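Local coordinates for SusD-like protein BACOVA_02651 (Bacteroides ovatus, PDB 5E75) that binds polysaccharide at the surface of the bacterial cell and probably captures xyloglucan before its transport into the periplasm for degradation, at residues Pro252-Ser264 and Gly344-Tyr356. Sequence-based numbering, arbitrary orientation. Where two conformers were deposited one is given.
Sequences PLGEWYECNTLLS and GKVKQMNSPLNTY
N260 and N350, one from each segment, carry the polar core of this loop-to-loop contact. The carboxamide of N260 reaches along the 344-356 segment because its CG lies anti to the backbone N (chi1 -177°), and ND2 donates to L353 O at 3.0 Å. That oxygen lies close to the amide plane of N260, whereas the nitrogen is tilted from the carbonyl plane of L353. The backbone of N260 is gripped too: its O accepts a nearly straight bond from S351 N (2.9 Å, 171° at the hydrogen), and its N donates to a water that in turn donates to S351 O and N350 OD1. N350 turns the end of its side chain back toward 252-264, where ND2 meets P252 O at 3.1 Å, on a lone pair in the carbonyl plane. Replacing N350 by alanine removes both amide atoms and would probably leave P252 O without this donor and the bridging water without one acceptor. Around this core the packing stays close: CA of T261 points its hydrogen at M349 O (3.2 Å), L263 lays CB and CG over the type II turn from K347 to N350, and S264 OG, which also bonds N277 O, accepts from M349 N at 3.0 Å. The outer side is looser. There the extended aliphatic chain of K345 crosses the P252 ring, K345 CD to P252 CG 3.8 Å, and CD1 of the exposed L253 just reaches K345 CE; K345 NZ reaches on to Y236 OH. With N36 of helix 33-36 holding N260 OD1 and helix 40-46 touching L262 and T355, the contact joins two loops of this SusD-family protein: 252-264 follows strand 244-248, while 344-356 runs into its antiparallel partner, strand 355-359.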
loop_
_atom_site.group_PDB
_atom_site.type_symbol
_atom_site.label_atom_id
_atom_site.label_comp_id
_atom_site.label_asym_id
_atom_site.label_seq_id
_atom_site.Cartn_x
_atom_site.Cartn_y
_atom_site.Cartn_z
ATOM N N PRO A 252 -11.858 2.901 16.025
ATOM C CA PRO A 252 -12.445 4.250 15.960
ATOM C C PRO A 252 -12.981 4.784 17.295
ATOM O O PRO A 252 -12.940 5.999 17.517
ATOM C CB PRO A 252 -13.582 4.096 14.946
ATOM C CG PRO A 252 -13.870 2.646 14.906
ATOM C CD PRO A 252 -12.592 1.942 15.183
ATOM N N LEU A 253 -13.452 3.898 18.169
ATOM C CA LEU A 253 -13.939 4.319 19.481
ATOM C C LEU A 253 -12.876 4.143 20.575
ATOM O O LEU A 253 -13.203 4.162 21.761
ATOM C CB LEU A 253 -15.216 3.554 19.842
ATOM C CG LEU A 253 -16.339 3.629 18.798
ATOM C CD1 LEU A 253 -17.562 2.848 19.245
ATOM C CD2 LEU A 253 -16.715 5.073 18.490
ATOM N N GLY A 254 -11.611 4.000 20.174
ATOM C CA GLY A 254 -10.503 3.818 21.111
ATOM C C GLY A 254 -9.634 5.055 21.266
ATOM O O GLY A 254 -10.092 6.170 21.039
ATOM N N GLU A 255 -8.373 4.862 21.651
ATOM C CA GLU A 255 -7.465 5.984 21.908
ATOM C C GLU A 255 -7.010 6.647 20.615
ATOM O O GLU A 255 -7.110 6.051 19.542
ATOM C CB GLU A 255 -6.239 5.519 22.698
ATOM C CG GLU A 255 -6.549 4.944 24.070
ATOM C CD GLU A 255 -7.255 5.930 24.982
ATOM O OE1 GLU A 255 -7.078 7.152 24.800
ATOM O OE2 GLU A 255 -7.993 5.478 25.879
ATOM N N TRP A 256 -6.497 7.871 20.718
ATOM C CA TRP A 256 -6.085 8.628 19.542
ATOM C C TRP A 256 -5.063 7.870 18.681
ATOM O O TRP A 256 -5.130 7.911 17.460
ATOM C CB TRP A 256 -5.515 9.993 19.941
ATOM C CG TRP A 256 -4.314 9.919 20.835
ATOM C CD1 TRP A 256 -4.310 9.851 22.200
ATOM C CD2 TRP A 256 -2.939 9.911 20.428
ATOM N NE1 TRP A 256 -3.018 9.797 22.666
ATOM C CE2 TRP A 256 -2.158 9.834 21.600
ATOM C CE3 TRP A 256 -2.293 9.960 19.188
ATOM C CZ2 TRP A 256 -0.763 9.803 21.567
ATOM C CZ3 TRP A 256 -0.908 9.929 19.159
ATOM C CH2 TRP A 256 -0.159 9.852 20.341
ATOM N N TYR A 257 -4.124 7.181 19.318
ATOM C CA TYR A 257 -3.072 6.456 18.591
ATOM C C TYR A 257 -3.564 5.123 18.014
ATOM O O TYR A 257 -2.783 4.376 17.419
ATOM C CB TYR A 257 -1.873 6.209 19.517
ATOM C CG TYR A 257 -2.238 5.546 20.824
ATOM C CD1 TYR A 257 -2.583 4.200 20.876
ATOM C CD2 TYR A 257 -2.229 6.264 22.013
ATOM C CE1 TYR A 257 -2.922 3.594 22.075
ATOM C CE2 TYR A 257 -2.560 5.665 23.211
ATOM C CZ TYR A 257 -2.904 4.331 23.234
ATOM O OH TYR A 257 -3.236 3.729 24.424
ATOM N N GLU A 258 -4.849 4.834 18.193
ATOM C CA GLU A 258 -5.485 3.619 17.689
ATOM C C GLU A 258 -6.464 3.911 16.559
ATOM O O GLU A 258 -7.153 3.021 16.098
ATOM C CB GLU A 258 -6.288 2.941 18.800
ATOM C CG GLU A 258 -5.478 2.369 19.929
ATOM C CD GLU A 258 -6.363 1.670 20.943
ATOM O OE1 GLU A 258 -7.366 2.282 21.376
ATOM O OE2 GLU A 258 -6.070 0.508 21.291
ATOM N N CYS A 259 -6.552 5.160 16.130
ATOM C CA CYS A 259 -7.518 5.541 15.099
ATOM C C CYS A 259 -6.887 5.758 13.746
ATOM O O CYS A 259 -5.710 6.107 13.657
ATOM C CB CYS A 259 -8.181 6.873 15.462
ATOM S SG CYS A 259 -9.257 6.866 16.880
ATOM N N ASN A 260 -7.698 5.547 12.711
ATOM C CA ASN A 260 -7.344 5.837 11.334
ATOM C C ASN A 260 -7.663 7.305 11.092
ATOM O O ASN A 260 -8.831 7.660 10.908
ATOM C CB ASN A 260 -8.170 4.973 10.398
ATOM C CG ASN A 260 -7.787 5.175 8.957
ATOM O OD1 ASN A 260 -7.021 6.092 8.639
ATOM N ND2 ASN A 260 -8.308 4.327 8.082
ATOM N N THR A 261 -6.643 8.160 11.096
ATOM C CA THR A 261 -6.878 9.598 11.068
ATOM C C THR A 261 -6.955 10.227 9.675
ATOM O O THR A 261 -6.983 11.452 9.560
ATOM C CB THR A 261 -5.824 10.356 11.907
ATOM O OG1 THR A 261 -4.511 10.073 11.428
ATOM C CG2 THR A 261 -5.905 9.941 13.327
ATOM N N LEU A 262 -7.057 9.410 8.634
ATOM C CA LEU A 262 -6.980 9.889 7.252
ATOM C C LEU A 262 -8.278 10.450 6.683
ATOM O O LEU A 262 -8.234 11.050 5.613
ATOM C CB LEU A 262 -6.514 8.760 6.347
ATOM C CG LEU A 262 -5.052 8.323 6.516
ATOM C CD1 LEU A 262 -4.784 7.091 5.654
ATOM C CD2 LEU A 262 -4.082 9.467 6.204
ATOM N N LEU A 263 -9.408 10.252 7.359
ATOM C CA LEU A 263 -10.737 10.542 6.791
ATOM C C LEU A 263 -10.816 11.925 6.152
ATOM O O LEU A 263 -11.248 12.079 4.999
ATOM C CB LEU A 263 -11.820 10.376 7.877
ATOM C CG LEU A 263 -13.335 10.354 7.570
ATOM C CD1 LEU A 263 -13.920 11.735 7.337
ATOM C CD2 LEU A 263 -13.628 9.459 6.393
ATOM N N SER A 264 -10.399 12.936 6.899
ATOM C CA SER A 264 -10.594 14.312 6.479
ATOM C C SER A 264 -9.629 14.735 5.370
ATOM O O SER A 264 -9.926 15.654 4.592
ATOM C CB SER A 264 -10.469 15.234 7.690
ATOM O OG SER A 264 -11.477 14.946 8.647
ATOM N N GLY A 344 -22.182 4.687 13.108
ATOM C CA GLY A 344 -21.856 5.951 13.734
ATOM C C GLY A 344 -20.375 6.265 13.801
ATOM O O GLY A 344 -19.996 7.306 14.335
ATOM N N LYS A 345 -19.535 5.391 13.246
ATOM C CA LYS A 345 -18.094 5.476 13.464
ATOM C C LYS A 345 -17.345 6.279 12.391
ATOM O O LYS A 345 -16.328 5.834 11.858
ATOM C CB LYS A 345 -17.501 4.069 13.531
ATOM C CG LYS A 345 -18.074 3.168 14.626
ATOM C CD LYS A 345 -17.537 1.754 14.490
ATOM C CE LYS A 345 -17.903 0.902 15.696
ATOM N NZ LYS A 345 -17.536 -0.522 15.485
ATOM N N VAL A 346 -17.862 7.453 12.065
ATOM C CA VAL A 346 -17.186 8.393 11.176
ATOM C C VAL A 346 -17.178 9.733 11.901
ATOM O O VAL A 346 -18.239 10.269 12.221
ATOM C CB VAL A 346 -17.899 8.542 9.820
ATOM C CG1 VAL A 346 -17.219 9.632 8.979
ATOM C CG2 VAL A 346 -17.931 7.216 9.063
ATOM N N LYS A 347 -15.992 10.266 12.181
ATOM C CA LYS A 347 -15.835 11.581 12.796
ATOM C C LYS A 347 -14.652 12.265 12.146
ATOM O O LYS A 347 -13.946 11.654 11.341
ATOM C CB LYS A 347 -15.606 11.464 14.311
ATOM C CG LYS A 347 -16.851 11.122 15.106
ATOM C CD LYS A 347 -16.594 11.114 16.610
ATOM C CE LYS A 347 -17.907 11.113 17.410
ATOM N NZ LYS A 347 -18.555 12.474 17.626
ATOM N N GLN A 348 -14.452 13.546 12.439
ATOM C CA GLN A 348 -13.313 14.279 11.905
ATOM C C GLN A 348 -12.035 13.490 12.177
ATOM O O GLN A 348 -11.801 13.048 13.304
ATOM C CB GLN A 348 -13.220 15.669 12.538
ATOM C CG GLN A 348 -12.053 16.498 12.044
ATOM C CD GLN A 348 -12.038 17.892 12.640
ATOM O OE1 GLN A 348 -12.829 18.738 12.259
ATOM N NE2 GLN A 348 -11.138 18.130 13.585
ATOM N N MET A 349 -11.225 13.302 11.138
ATOM C CA MET A 349 -9.970 12.574 11.252
ATOM C C MET A 349 -10.165 11.223 11.938
ATOM O O MET A 349 -9.343 10.812 12.754
ATOM C CB MET A 349 -8.919 13.428 11.979
ATOM C CG MET A 349 -8.586 14.689 11.202
ATOM S SD MET A 349 -7.354 15.753 11.999
ATOM C CE MET A 349 -8.380 16.993 12.762
ATOM N N ASN A 350 -11.245 10.519 11.596
ATOM C CA ASN A 350 -11.531 9.229 12.224
ATOM C C ASN A 350 -12.362 8.351 11.303
ATOM O O ASN A 350 -13.593 8.484 11.220
ATOM C CB ASN A 350 -12.241 9.426 13.562
ATOM C CG ASN A 350 -12.146 8.210 14.448
ATOM O OD1 ASN A 350 -11.919 7.103 13.971
ATOM N ND2 ASN A 350 -12.301 8.406 15.751
ATOM N N SER A 351 -11.670 7.467 10.591
ATOM C CA SER A 351 -12.292 6.545 9.649
ATOM C C SER A 351 -12.404 5.161 10.267
ATOM O O SER A 351 -11.475 4.717 10.938
ATOM C CB SER A 351 -11.431 6.413 8.396
ATOM O OG SER A 351 -11.917 5.369 7.576
ATOM N N PRO A 352 -13.512 4.461 10.005
ATOM C CA PRO A 352 -13.704 3.098 10.505
ATOM C C PRO A 352 -13.050 2.015 9.637
ATOM O O PRO A 352 -13.102 0.835 9.985
ATOM C CB PRO A 352 -15.225 2.950 10.462
ATOM C CG PRO A 352 -15.627 3.732 9.301
ATOM C CD PRO A 352 -14.709 4.944 9.293
ATOM N N LEU A 353 -12.438 2.396 8.526
ATOM C CA LEU A 353 -11.835 1.408 7.651
ATOM C C LEU A 353 -10.480 0.954 8.138
ATOM O O LEU A 353 -9.665 1.754 8.618
ATOM C CB LEU A 353 -11.681 1.987 6.247
ATOM C CG LEU A 353 -12.980 2.453 5.602
ATOM C CD1 LEU A 353 -12.659 3.140 4.304
ATOM C CD2 LEU A 353 -13.930 1.295 5.360
ATOM N N ASN A 354 -10.228 -0.345 8.017
ATOM C CA ASN A 354 -8.877 -0.838 8.185
ATOM C C ASN A 354 -7.987 -0.343 7.044
ATOM O O ASN A 354 -8.501 0.095 5.989
ATOM C CB ASN A 354 -8.863 -2.370 8.204
ATOM C CG ASN A 354 -9.326 -2.954 9.522
ATOM O OD1 ASN A 354 -9.449 -2.252 10.528
ATOM N ND2 ASN A 354 -9.578 -4.246 9.520
ATOM N N THR A 355 -6.670 -0.413 7.240
ATOM C CA THR A 355 -5.723 -0.098 6.163
ATOM C C THR A 355 -5.089 -1.399 5.688
ATOM O O THR A 355 -4.363 -2.054 6.418
ATOM C CB THR A 355 -4.605 0.850 6.640
ATOM O OG1 THR A 355 -5.183 2.059 7.145
ATOM C CG2 THR A 355 -3.648 1.205 5.513
ATOM N N TYR A 356 -5.386 -1.808 4.465
ATOM C CA TYR A 356 -4.827 -3.042 3.929
ATOM C C TYR A 356 -3.304 -3.005 3.857
ATOM O O TYR A 356 -2.711 -1.993 3.466
ATOM C CB TYR A 356 -5.366 -3.315 2.527
ATOM C CG TYR A 356 -6.791 -3.786 2.492
ATOM C CD1 TYR A 356 -7.136 -5.042 2.980
ATOM C CD2 TYR A 356 -7.794 -2.996 1.957
ATOM C CE1 TYR A 356 -8.426 -5.493 2.956
ATOM C CE2 TYR A 356 -9.117 -3.450 1.919
ATOM C CZ TYR A 356 -9.414 -4.707 2.440
ATOM O OH TYR A 356 -10.699 -5.191 2.430
HETATM O O HOH W 1 -10.328 4.749 13.381
HETATM O O HOH W 2 -7.299 2.931 5.819
#